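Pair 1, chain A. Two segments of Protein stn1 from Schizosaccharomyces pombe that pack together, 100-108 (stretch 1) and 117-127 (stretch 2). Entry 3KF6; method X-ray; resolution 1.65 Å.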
# COMPACT_ATOMS: atom_id res chain seq x y z
N GLY A 100 5.28 6.64 4.18
CA GLY A 100 3.89 6.99 4.41
C GLY A 100 3.29 7.65 3.18
O GLY A 100 2.07 7.63 3.00
N ASN A 101 4.12 8.24 2.34
CA ASN A 101 3.61 8.87 1.12
C ASN A 101 3.08 7.77 0.21
O ASN A 101 3.63 6.66 0.19
CB ASN A 101 4.71 9.63 0.38
CG ASN A 101 5.16 10.87 1.10
OD1 ASN A 101 4.59 11.25 2.13
ND2 ASN A 101 6.19 11.53 0.57
N VAL A 102 2.02 8.07 -0.53
CA VAL A 102 1.44 7.10 -1.46
C VAL A 102 1.93 7.43 -2.86
O VAL A 102 1.92 8.59 -3.27
CB VAL A 102 -0.11 7.15 -1.42
CG1 VAL A 102 -0.70 6.17 -2.44
CG2 VAL A 102 -0.58 6.79 -0.02
N VAL A 103 2.38 6.41 -3.58
CA VAL A 103 2.87 6.61 -4.94
C VAL A 103 2.23 5.65 -5.93
O VAL A 103 1.81 4.54 -5.57
CB VAL A 103 4.41 6.42 -5.05
CG1 VAL A 103 5.14 7.49 -4.24
CG2 VAL A 103 4.81 5.02 -4.59
N CYS A 104 2.14 6.11 -7.18
CA CYS A 104 1.64 5.32 -8.29
C CYS A 104 2.88 5.17 -9.17
O CYS A 104 3.42 6.16 -9.66
CB CYS A 104 0.55 6.07 -9.06
SG CYS A 104 0.05 5.21 -10.56
N VAL A 105 3.35 3.94 -9.34
CA VAL A 105 4.56 3.69 -10.11
C VAL A 105 4.33 2.84 -11.35
O VAL A 105 3.65 1.81 -11.29
CB VAL A 105 5.61 2.95 -9.25
CG1 VAL A 105 6.88 2.71 -10.06
CG2 VAL A 105 5.91 3.75 -7.99
N PHE A 106 4.90 3.27 -12.47
CA PHE A 106 4.79 2.52 -13.71
C PHE A 106 6.20 2.04 -14.04
O PHE A 106 7.15 2.82 -14.00
CB PHE A 106 4.29 3.42 -14.84
CG PHE A 106 4.19 2.72 -16.17
CD1 PHE A 106 3.31 1.65 -16.35
CD2 PHE A 106 4.98 3.12 -17.25
CE1 PHE A 106 3.22 0.99 -17.58
CE2 PHE A 106 4.90 2.46 -18.48
CZ PHE A 106 4.02 1.40 -18.64
N GLY A 107 6.34 0.75 -14.35
CA GLY A 107 7.67 0.24 -14.66
C GLY A 107 7.66 -1.15 -15.24
O GLY A 107 6.60 -1.71 -15.53
N LYS A 108 8.85 -1.72 -15.41
CA LYS A 108 8.96 -3.06 -15.95
C LYS A 108 9.47 -4.00 -14.87
O LYS A 108 10.24 -3.60 -14.00
CB LYS A 108 9.91 -3.09 -17.15
CG LYS A 108 11.27 -2.48 -16.91
CD LYS A 108 12.19 -2.70 -18.11
CE LYS A 108 13.48 -1.90 -18.01
NZ LYS A 108 13.24 -0.44 -18.16
N GLU A 117 11.55 -7.42 -8.76
CA GLU A 117 11.57 -6.01 -8.38
C GLU A 117 11.00 -5.22 -9.55
O GLU A 117 10.85 -5.76 -10.65
CB GLU A 117 12.99 -5.54 -8.06
CG GLU A 117 14.03 -5.96 -9.08
CD GLU A 117 15.40 -5.37 -8.79
OE1 GLU A 117 15.82 -5.38 -7.61
OE2 GLU A 117 16.06 -4.90 -9.74
N LEU A 118 10.68 -3.96 -9.32
CA LEU A 118 10.12 -3.13 -10.38
C LEU A 118 11.08 -2.00 -10.71
O LEU A 118 11.46 -1.23 -9.83
CB LEU A 118 8.77 -2.57 -9.92
CG LEU A 118 8.00 -1.68 -10.90
CD1 LEU A 118 7.52 -2.51 -12.07
CD2 LEU A 118 6.80 -1.06 -10.16
N ILE A 119 11.48 -1.91 -11.98
CA ILE A 119 12.37 -0.83 -12.40
C ILE A 119 11.43 0.28 -12.85
O ILE A 119 10.74 0.15 -13.86
CB ILE A 119 13.27 -1.25 -13.58
CG1 ILE A 119 14.03 -2.54 -13.23
CG2 ILE A 119 14.22 -0.10 -13.92
CD1 ILE A 119 14.92 -2.45 -12.00
N ALA A 120 11.41 1.37 -12.10
CA ALA A 120 10.53 2.49 -12.39
C ALA A 120 10.85 3.26 -13.66
O ALA A 120 12.01 3.56 -13.95
CB ALA A 120 10.51 3.46 -11.21
N GLN A 121 9.81 3.58 -14.42
CA GLN A 121 9.95 4.36 -15.65
C GLN A 121 9.38 5.74 -15.35
O GLN A 121 9.84 6.76 -15.88
CB GLN A 121 9.20 3.73 -16.81
CG GLN A 121 9.23 4.59 -18.06
CD GLN A 121 8.70 3.89 -19.29
OE1 GLN A 121 9.35 3.01 -19.85
NE2 GLN A 121 7.49 4.26 -19.71
N SER A 122 8.37 5.77 -14.48
CA SER A 122 7.75 7.03 -14.07
C SER A 122 6.90 6.79 -12.84
O SER A 122 6.48 5.66 -12.57
CB SER A 122 6.88 7.60 -15.19
OG SER A 122 5.72 6.81 -15.40
N PHE A 123 6.67 7.84 -12.07
CA PHE A 123 5.83 7.73 -10.89
C PHE A 123 5.27 9.09 -10.52
O PHE A 123 5.77 10.13 -10.96
CB PHE A 123 6.61 7.15 -9.69
CG PHE A 123 7.31 8.19 -8.84
CD1 PHE A 123 8.52 8.75 -9.25
CD2 PHE A 123 6.76 8.60 -7.63
CE1 PHE A 123 9.17 9.70 -8.46
CE2 PHE A 123 7.40 9.55 -6.83
CZ PHE A 123 8.61 10.10 -7.25
N GLU A 124 4.23 9.07 -9.71
CA GLU A 124 3.62 10.30 -9.26
C GLU A 124 3.17 10.07 -7.84
O GLU A 124 2.73 8.96 -7.50
CB GLU A 124 2.42 10.66 -10.13
CG GLU A 124 1.27 9.67 -10.05
CD GLU A 124 0.07 10.09 -10.87
OE1 GLU A 124 -0.41 11.24 -10.69
OE2 GLU A 124 -0.40 9.28 -11.70
N GLU A 125 3.29 11.08 -7.00
CA GLU A 125 2.83 10.95 -5.63
C GLU A 125 1.33 11.19 -5.67
O GLU A 125 0.85 12.08 -6.37
CB GLU A 125 3.50 11.99 -4.73
CG GLU A 125 2.86 12.06 -3.35
CD GLU A 125 3.52 13.06 -2.44
OE1 GLU A 125 4.01 14.10 -2.93
OE2 GLU A 125 3.52 12.82 -1.21
N LEU A 126 0.58 10.37 -4.94
CA LEU A 126 -0.88 10.52 -4.89
C LEU A 126 -1.21 11.15 -3.55
O LEU A 126 -1.03 10.53 -2.50
CB LEU A 126 -1.57 9.16 -5.01
CG LEU A 126 -1.26 8.37 -6.29
CD1 LEU A 126 -2.01 7.04 -6.27
CD2 LEU A 126 -1.65 9.18 -7.52
N ARG A 127 -1.68 12.40 -3.58
CA ARG A 127 -2.00 13.10 -2.35
C ARG A 127 -3.49 13.25 -2.09
O ARG A 127 -3.90 13.82 -1.09
CB ARG A 127 -1.31 14.47 -2.35
CG ARG A 127 0.21 14.37 -2.41
CD ARG A 127 0.87 15.73 -2.25
NE ARG A 127 0.55 16.60 -3.37
CZ ARG A 127 1.28 16.69 -4.48
NH1 ARG A 127 2.38 15.97 -4.62
NH2 ARG A 127 0.89 17.51 -5.45
O HOH W 1 1.23 10.87 -0.41
O HOH W 2 11.66 0.90 -16.33

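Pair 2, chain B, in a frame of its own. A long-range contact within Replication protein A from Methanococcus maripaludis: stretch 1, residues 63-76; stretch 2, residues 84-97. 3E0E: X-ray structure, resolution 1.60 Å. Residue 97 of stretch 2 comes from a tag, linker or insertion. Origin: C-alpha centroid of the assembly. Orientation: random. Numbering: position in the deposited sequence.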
# COMPACT_ATOMS: atom_id res chain seq x y z
N GLU B 63 0.34 -11.13 -4.66
CA GLU B 63 1.72 -11.55 -4.45
C GLU B 63 2.68 -10.36 -4.43
O GLU B 63 3.04 -9.82 -5.47
CB GLU B 63 2.14 -12.55 -5.54
CG GLU B 63 1.98 -12.04 -6.96
CD GLU B 63 2.52 -13.01 -8.00
OE1 GLU B 63 1.98 -14.13 -8.12
OE2 GLU B 63 3.50 -12.64 -8.70
N VAL B 64 3.07 -9.96 -3.23
CA VAL B 64 3.99 -8.85 -3.03
C VAL B 64 5.09 -9.33 -2.09
O VAL B 64 4.83 -10.07 -1.14
CB VAL B 64 3.28 -7.63 -2.40
CG1 VAL B 64 4.25 -6.82 -1.55
CG2 VAL B 64 2.72 -6.76 -3.50
N LYS B 65 6.32 -8.90 -2.36
CA LYS B 65 7.46 -9.30 -1.55
C LYS B 65 8.24 -8.08 -1.11
O LYS B 65 8.20 -7.03 -1.76
CB LYS B 65 8.36 -10.23 -2.37
CG LYS B 65 7.58 -11.35 -3.06
CD LYS B 65 8.30 -11.90 -4.29
CE LYS B 65 7.36 -12.75 -5.14
NZ LYS B 65 7.98 -13.21 -6.42
N LYS B 66 8.95 -8.20 0.01
CA LYS B 66 9.76 -7.10 0.50
C LYS B 66 10.79 -6.80 -0.57
O LYS B 66 11.39 -7.71 -1.14
CB LYS B 66 10.46 -7.48 1.81
CG LYS B 66 11.50 -6.46 2.27
CD LYS B 66 12.13 -6.88 3.59
CE LYS B 66 13.27 -5.95 3.97
NZ LYS B 66 12.86 -4.52 4.04
N GLY B 67 10.99 -5.52 -0.86
CA GLY B 67 11.95 -5.14 -1.88
C GLY B 67 11.28 -4.79 -3.19
O GLY B 67 11.86 -4.08 -4.02
N ASP B 68 10.07 -5.30 -3.40
CA ASP B 68 9.34 -5.00 -4.63
C ASP B 68 9.02 -3.52 -4.67
O ASP B 68 8.77 -2.89 -3.63
CB ASP B 68 8.01 -5.75 -4.72
CG ASP B 68 8.17 -7.23 -5.02
OD1 ASP B 68 9.26 -7.63 -5.48
OD2 ASP B 68 7.19 -7.98 -4.82
N ILE B 69 9.02 -2.95 -5.88
CA ILE B 69 8.66 -1.56 -6.06
C ILE B 69 7.27 -1.66 -6.69
O ILE B 69 7.10 -2.22 -7.77
CB ILE B 69 9.63 -0.82 -6.99
CG1 ILE B 69 11.05 -0.92 -6.42
CG2 ILE B 69 9.22 0.64 -7.13
CD1 ILE B 69 12.10 -0.24 -7.24
N ALA B 70 6.28 -1.12 -6.00
CA ALA B 70 4.92 -1.22 -6.47
C ALA B 70 4.23 0.09 -6.78
O ALA B 70 4.55 1.13 -6.20
CB ALA B 70 4.09 -2.01 -5.46
N GLU B 71 3.27 0.02 -7.70
CA GLU B 71 2.45 1.16 -8.07
C GLU B 71 1.20 0.94 -7.24
O GLU B 71 0.44 0.00 -7.49
CB GLU B 71 2.11 1.13 -9.55
CG GLU B 71 1.40 2.39 -10.01
CD GLU B 71 1.19 2.43 -11.51
OE1 GLU B 71 0.79 3.50 -12.02
OE2 GLU B 71 1.42 1.40 -12.17
N VAL B 72 0.99 1.79 -6.25
CA VAL B 72 -0.14 1.67 -5.35
C VAL B 72 -1.11 2.83 -5.51
O VAL B 72 -0.73 3.98 -5.29
CB VAL B 72 0.32 1.63 -3.88
CG1 VAL B 72 -0.86 1.47 -2.97
CG2 VAL B 72 1.32 0.50 -3.67
N SER B 73 -2.35 2.53 -5.88
CA SER B 73 -3.36 3.57 -6.05
C SER B 73 -4.39 3.39 -4.95
O SER B 73 -4.83 2.28 -4.68
CB SER B 73 -4.04 3.42 -7.41
OG SER B 73 -3.10 3.53 -8.46
N GLY B 74 -4.78 4.48 -4.30
CA GLY B 74 -5.75 4.35 -3.24
C GLY B 74 -6.18 5.66 -2.61
O GLY B 74 -5.87 6.74 -3.13
N TYR B 75 -6.88 5.54 -1.49
CA TYR B 75 -7.40 6.68 -0.75
C TYR B 75 -6.58 6.88 0.51
O TYR B 75 -6.36 5.93 1.26
CB TYR B 75 -8.86 6.41 -0.39
CG TYR B 75 -9.59 7.59 0.20
CD1 TYR B 75 -10.05 8.62 -0.61
CD2 TYR B 75 -9.83 7.67 1.57
CE1 TYR B 75 -10.74 9.70 -0.07
CE2 TYR B 75 -10.52 8.74 2.12
CZ TYR B 75 -10.97 9.75 1.29
OH TYR B 75 -11.66 10.81 1.82
N VAL B 76 -6.15 8.11 0.75
CA VAL B 76 -5.34 8.43 1.92
C VAL B 76 -6.22 8.90 3.07
O VAL B 76 -7.08 9.75 2.88
CB VAL B 76 -4.32 9.53 1.57
CG1 VAL B 76 -3.45 9.85 2.77
CG2 VAL B 76 -3.48 9.09 0.39
N GLU B 84 -2.41 6.76 6.19
CA GLU B 84 -2.37 5.42 5.63
C GLU B 84 -3.07 5.48 4.29
O GLU B 84 -3.90 6.36 4.05
CB GLU B 84 -3.12 4.43 6.53
CG GLU B 84 -2.74 4.47 7.99
CD GLU B 84 -3.40 3.36 8.78
OE1 GLU B 84 -4.55 3.00 8.44
OE2 GLU B 84 -2.79 2.85 9.74
N ILE B 85 -2.74 4.55 3.41
CA ILE B 85 -3.39 4.53 2.11
C ILE B 85 -4.17 3.23 1.96
O ILE B 85 -3.60 2.14 2.05
CB ILE B 85 -2.36 4.70 0.97
CG1 ILE B 85 -3.07 4.66 -0.39
CG2 ILE B 85 -1.27 3.63 1.07
CD1 ILE B 85 -2.22 5.16 -1.54
N SER B 86 -5.48 3.36 1.77
CA SER B 86 -6.36 2.21 1.58
C SER B 86 -6.20 1.90 0.10
O SER B 86 -6.58 2.70 -0.75
CB SER B 86 -7.80 2.57 1.91
OG SER B 86 -8.62 1.42 1.91
N VAL B 87 -5.63 0.74 -0.19
CA VAL B 87 -5.36 0.35 -1.56
C VAL B 87 -6.56 -0.05 -2.40
O VAL B 87 -7.34 -0.93 -2.02
CB VAL B 87 -4.32 -0.79 -1.61
CG1 VAL B 87 -3.92 -1.07 -3.05
CG2 VAL B 87 -3.11 -0.41 -0.79
N ASP B 88 -6.69 0.61 -3.55
CA ASP B 88 -7.75 0.33 -4.51
C ASP B 88 -7.16 -0.60 -5.57
O ASP B 88 -7.82 -1.51 -6.06
CB ASP B 88 -8.22 1.61 -5.19
CG ASP B 88 -9.02 2.50 -4.26
OD1 ASP B 88 -9.10 3.72 -4.53
OD2 ASP B 88 -9.58 1.98 -3.27
N ASN B 89 -5.90 -0.35 -5.92
CA ASN B 89 -5.23 -1.16 -6.93
C ASN B 89 -3.73 -1.19 -6.68
O ASN B 89 -3.15 -0.22 -6.17
CB ASN B 89 -5.50 -0.59 -8.33
CG ASN B 89 -4.87 -1.41 -9.43
OD1 ASN B 89 -3.86 -1.02 -10.03
ND2 ASN B 89 -5.44 -2.58 -9.69
N ILE B 90 -3.10 -2.31 -7.01
CA ILE B 90 -1.66 -2.45 -6.83
C ILE B 90 -1.06 -3.28 -7.97
O ILE B 90 -1.67 -4.24 -8.45
CB ILE B 90 -1.32 -3.11 -5.46
CG1 ILE B 90 0.20 -3.21 -5.29
CG2 ILE B 90 -2.00 -4.47 -5.33
CD1 ILE B 90 0.63 -3.56 -3.87
N GLY B 91 0.12 -2.87 -8.41
CA GLY B 91 0.81 -3.58 -9.47
C GLY B 91 2.29 -3.50 -9.17
O GLY B 91 2.74 -2.59 -8.49
N ILE B 92 3.06 -4.46 -9.67
CA ILE B 92 4.49 -4.46 -9.43
C ILE B 92 5.24 -3.78 -10.57
O ILE B 92 5.14 -4.18 -11.73
CB ILE B 92 5.02 -5.90 -9.27
CG1 ILE B 92 4.31 -6.59 -8.10
CG2 ILE B 92 6.52 -5.89 -9.04
CD1 ILE B 92 4.62 -8.05 -7.98
N ILE B 93 5.99 -2.74 -10.23
CA ILE B 93 6.77 -2.00 -11.21
C ILE B 93 8.08 -2.74 -11.46
O ILE B 93 8.42 -3.05 -12.59
CB ILE B 93 7.10 -0.58 -10.69
CG1 ILE B 93 5.81 0.19 -10.43
CG2 ILE B 93 8.03 0.12 -11.67
CD1 ILE B 93 4.88 0.28 -11.61
N GLU B 94 8.78 -3.03 -10.37
CA GLU B 94 10.06 -3.73 -10.45
C GLU B 94 10.14 -4.73 -9.30
O GLU B 94 9.99 -4.36 -8.13
CB GLU B 94 11.20 -2.73 -10.36
CG GLU B 94 12.60 -3.32 -10.41
CD GLU B 94 13.67 -2.26 -10.45
OE1 GLU B 94 13.89 -1.67 -11.53
OE2 GLU B 94 14.28 -1.99 -9.40
N LYS B 95 10.36 -6.00 -9.63
CA LYS B 95 10.45 -7.02 -8.60
C LYS B 95 11.73 -6.87 -7.79
O LYS B 95 12.76 -6.44 -8.30
CB LYS B 95 10.38 -8.41 -9.22
CG LYS B 95 9.00 -8.79 -9.73
CD LYS B 95 8.91 -10.28 -10.04
CE LYS B 95 9.73 -10.65 -11.26
NZ LYS B 95 9.19 -10.04 -12.51
N SER B 96 11.65 -7.25 -6.51
CA SER B 96 12.79 -7.16 -5.61
C SER B 96 14.05 -7.74 -6.22
O SER B 96 15.14 -7.18 -6.08
CB SER B 96 12.48 -7.90 -4.31
OG SER B 96 13.63 -7.99 -3.49
N LEU B 97 13.90 -8.87 -6.91
CA LEU B 97 15.03 -9.53 -7.54
C LEU B 97 15.62 -8.64 -8.63
O LEU B 97 16.81 -8.27 -8.51
CB LEU B 97 14.58 -10.86 -8.16
CG LEU B 97 13.87 -11.87 -7.25
CD1 LEU B 97 14.70 -12.11 -6.00
CD2 LEU B 97 12.48 -11.36 -6.89
OXT LEU B 97 14.87 -8.31 -9.58
O HOH W 3 -2.03 1.15 -9.32

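The sharpest difference between the two pairs lies at one matched position of the first strand, Phe A106 in pair 1 and Ser B73 in pair 2, whose side-chain centres fall 3.1 Å apart after superposition. Phe A106 presents its ring edge to OG of Ser A122 and NE2 of Gln A121, whereas Ser B73 uses a water: OG of Ser B73 donates to it (2.7 Å), and the water donates to OD1 of Asn B89 (2.9 Å).

Despite this, the backbones superpose to 0.3 Å over 14 central residues. In each pair a first strand runs antiparallel to a second segment that turns a corner, at Gln A121 in pair 1 and at Asp B88 in pair 2. A beta bulge accompanies the corner. In pair 1, O of Phe A106 accepts from N of Gln A121 (2.8 Å) and N of Ser A122 (3.2 Å); in pair 2, O of Ser B73 accepts from N of Asp B88 (2.7 Å) and N of Asn B89 (3.1 Å). One carbonyl thus holds two successive amides, absorbing the extra residue.

The glycine that follows is common to both, Gly A107 matching Gly B74. A CB on either would point toward the other stretch and clash with a carbonyl: that of Gly A107 would lie 2.3 Å from O of Ile A119, that of Gly B74 2.1 Å from O of Ser B86. Without one, CA of Gly A107 lies 3.2 Å from O of Ile A119, and CA of Gly B74 lies 3.1 Å from O of Ser B86, in CA-H...O contacts.

The buried centre is solved most similarly. Val A105 and Val B72 share the t rotamer. CG1 of Val A105 meets CD2 of Leu A118 at 3.8 Å and CB of Ala A120 at 3.9 Å; CG1 of Val B72 meets CD1 of Ile B85 at 4.2 Å and CG2 of Val B87 at 3.7 Å. Nearby, the contact between Val A103 and Phe A123 (CG1 to CD2, 3.9 Å) corresponds to that between the smaller Ala B70 and Ile B90 (CB to CG1, 4.1 Å).

The face bearing Phe A106 and Ser B73 diverges more. Next along, both pairs keep one contact: CB of Cys A104 packs against CD1 of Leu A126 (3.9 Å), and CB of Glu B71 against CD1 of Ile B93 (3.6 Å). Cys A104 also has a partner side chain directly across, its CB lying 3.8 Å from CG of Glu A124; pair 2 lacks this, because Gly B91 offers no side chain to Glu B71.

At the start of the first strand, Asn A101 and Asp B68 match and adopt the same m rotamer. In pair 1 a water accepts from N of Val A102 (2.9 Å) and donates to OE2 of Glu A125 (3.1 Å) and O of Leu A126 (3.1 Å), tying the strands together. In pair 2, OD1 of Asp B68 accepts a hydrogen bond of 2.6 Å from N of Ser B96.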